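Local structure of 2-(3-amino-3-carboxypropyl)histidine synthase (Pyrococcus horikoshii, 3LZD) at residues E172-S176 / E177-V181. The protein catalyses the first step of diphthamide biosynthesis, moving the 3-amino-3-carboxypropyl group of S-adenosylmethionine onto a histidine of elongation factor 2 with the aid of a [4Fe-4S] cluster. Numbering follows the deposited sequence.
Sequences EFLES and EGFEV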
loop_
_atom_site.group_PDB
_atom_site.type_symbol
_atom_site.label_atom_id
_atom_site.label_comp_id
_atom_site.label_asym_id
_atom_site.label_seq_id
_atom_site.Cartn_x
_atom_site.Cartn_y
_atom_site.Cartn_z
ATOM N N GLU A 172 3.051 11.292 41.506
ATOM C CA GLU A 172 3.486 11.326 42.901
ATOM C C GLU A 172 4.407 12.517 43.153
ATOM O O GLU A 172 4.318 13.180 44.185
ATOM C CB GLU A 172 4.208 10.019 43.269
ATOM C CG GLU A 172 3.274 8.846 43.553
ATOM C CD GLU A 172 4.005 7.506 43.659
ATOM O OE1 GLU A 172 5.182 7.493 44.078
ATOM O OE2 GLU A 172 3.398 6.458 43.341
ATOM N N PHE A 173 5.289 12.789 42.203
ATOM C CA PHE A 173 6.199 13.900 42.342
ATOM C C PHE A 173 5.447 15.229 42.327
ATOM O O PHE A 173 5.584 16.039 43.242
ATOM C CB PHE A 173 7.224 13.884 41.222
ATOM C CG PHE A 173 8.093 15.094 41.208
ATOM C CD1 PHE A 173 9.061 15.276 42.187
ATOM C CD2 PHE A 173 7.898 16.090 40.257
ATOM C CE1 PHE A 173 9.821 16.436 42.219
ATOM C CE2 PHE A 173 8.652 17.256 40.280
ATOM C CZ PHE A 173 9.616 17.429 41.264
ATOM N N LEU A 174 4.641 15.459 41.295
ATOM C CA LEU A 174 3.899 16.710 41.217
ATOM C C LEU A 174 2.974 16.904 42.423
ATOM O O LEU A 174 2.770 18.033 42.888
ATOM C CB LEU A 174 3.133 16.771 39.904
ATOM C CG LEU A 174 4.163 16.712 38.762
ATOM C CD1 LEU A 174 3.518 16.221 37.474
ATOM C CD2 LEU A 174 4.805 18.087 38.580
ATOM N N GLU A 175 2.422 15.809 42.940
ATOM C CA GLU A 175 1.557 15.917 44.109
ATOM C C GLU A 175 2.402 16.228 45.336
ATOM O O GLU A 175 2.001 17.036 46.179
ATOM C CB GLU A 175 0.762 14.635 44.326
ATOM C CG GLU A 175 -0.477 14.567 43.447
ATOM C CD GLU A 175 -1.197 13.239 43.546
ATOM O OE1 GLU A 175 -2.386 13.189 43.168
ATOM O OE2 GLU A 175 -0.570 12.248 43.992
ATOM N N SER A 176 3.575 15.602 45.426
ATOM C CA SER A 176 4.454 15.856 46.552
ATOM C C SER A 176 4.989 17.293 46.482
ATOM O O SER A 176 5.602 17.781 47.429
ATOM C CB SER A 176 5.628 14.878 46.562
ATOM O OG SER A 176 6.682 15.357 45.749
ATOM N N GLU A 177 4.774 17.970 45.359
ATOM C CA GLU A 177 5.237 19.345 45.240
ATOM C C GLU A 177 4.070 20.299 45.453
ATOM O O GLU A 177 4.224 21.511 45.330
ATOM C CB GLU A 177 5.859 19.602 43.865
ATOM C CG GLU A 177 7.225 18.956 43.626
ATOM C CD GLU A 177 8.342 19.569 44.466
ATOM O OE1 GLU A 177 8.370 20.811 44.616
ATOM O OE2 GLU A 177 9.206 18.807 44.958
ATOM N N GLY A 178 2.896 19.748 45.750
ATOM C CA GLY A 178 1.740 20.590 45.995
ATOM C C GLY A 178 0.729 20.718 44.873
ATOM O O GLY A 178 -0.274 21.426 45.014
ATOM N N PHE A 179 0.963 20.056 43.749
ATOM C CA PHE A 179 -0.002 20.160 42.670
ATOM C C PHE A 179 -1.144 19.175 42.860
ATOM O O PHE A 179 -1.010 18.176 43.563
ATOM C CB PHE A 179 0.631 19.855 41.307
ATOM C CG PHE A 179 1.642 20.855 40.855
ATOM C CD1 PHE A 179 2.991 20.681 41.144
ATOM C CD2 PHE A 179 1.253 21.956 40.104
ATOM C CE1 PHE A 179 3.949 21.595 40.682
ATOM C CE2 PHE A 179 2.200 22.870 39.640
ATOM C CZ PHE A 179 3.550 22.684 39.933
ATOM N N GLU A 180 -2.274 19.471 42.226
ATOM C CA GLU A 180 -3.415 18.566 42.201
ATOM C C GLU A 180 -3.502 17.979 40.801
ATOM O O GLU A 180 -3.941 18.648 39.865
ATOM C CB GLU A 180 -4.705 19.309 42.548
ATOM N N VAL A 181 -3.065 16.733 40.654
ATOM C CA VAL A 181 -2.883 16.146 39.330
ATOM C C VAL A 181 -4.112 15.461 38.763
ATOM O O VAL A 181 -4.632 14.509 39.345
ATOM C CB VAL A 181 -1.735 15.125 39.325
ATOM C CG1 VAL A 181 -1.690 14.405 37.968
ATOM C CG2 VAL A 181 -0.410 15.833 39.587
#
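Glu177 lays its CG over one face of the Phe173 ring, shifted toward the rim, in a CH-pi contact 4.0 Å from the ring centroid. The glutamate chain bends at chi2 (-69°), which carries the carboxylate out past the CE1-CZ rim of the ring; OE2 of Glu177 lies 3.7 Å from CE1 of Phe173, and the two planes are 34° apart. The Phe173 side chain also touches Val138, Leu141 and Lys142 of helix 138-143. Were Phe173 an alanine, the CG of Glu177 would probably lose the face it lies on, leaving that chain freer to turn, and a gap would probably open against helix 138-143. On the same side of the ring plane as Glu177 CG, Ser176 OG donates a hydrogen bond to Phe173 O at 2.8 Å, in the carbonyl plane and on a lone pair.

The helix 167-176 finishes here in a Schellman motif, with Gly178 at positive phi, a backbone shape at which any side chain would collide with the carbonyl oxygen of Glu177. Leu174 O accepts from Phe179 N at 2.8 Å and more weakly from Glu177 N, while Gly178 N reaches Glu175 O at 2.9 Å from well above the carbonyl plane. This reversal sends the chain from the helix into strand 180-182, the last element of the beta-alpha-beta unit begun by strand 154-159.

Phe179 sets its ring edge against Leu174 O, which lies in the ring plane, and its CD1 is 4.1 Å from CD2 of Leu174. Ile145 and Ile148 of helix 145-149 also touch the Phe179 side chain. Farther along, Val181 CG2 packs on Leu174 CB at 3.7 Å, with Val157 of the adjoining strand meeting both residues. On the outer side Glu175 stretches its CG past Phe179 O to Val181 CG2, crossing the valine at about a right angle, and Glu175 CA makes a CA-H...O contact of 3.5 Å to Phe179 O.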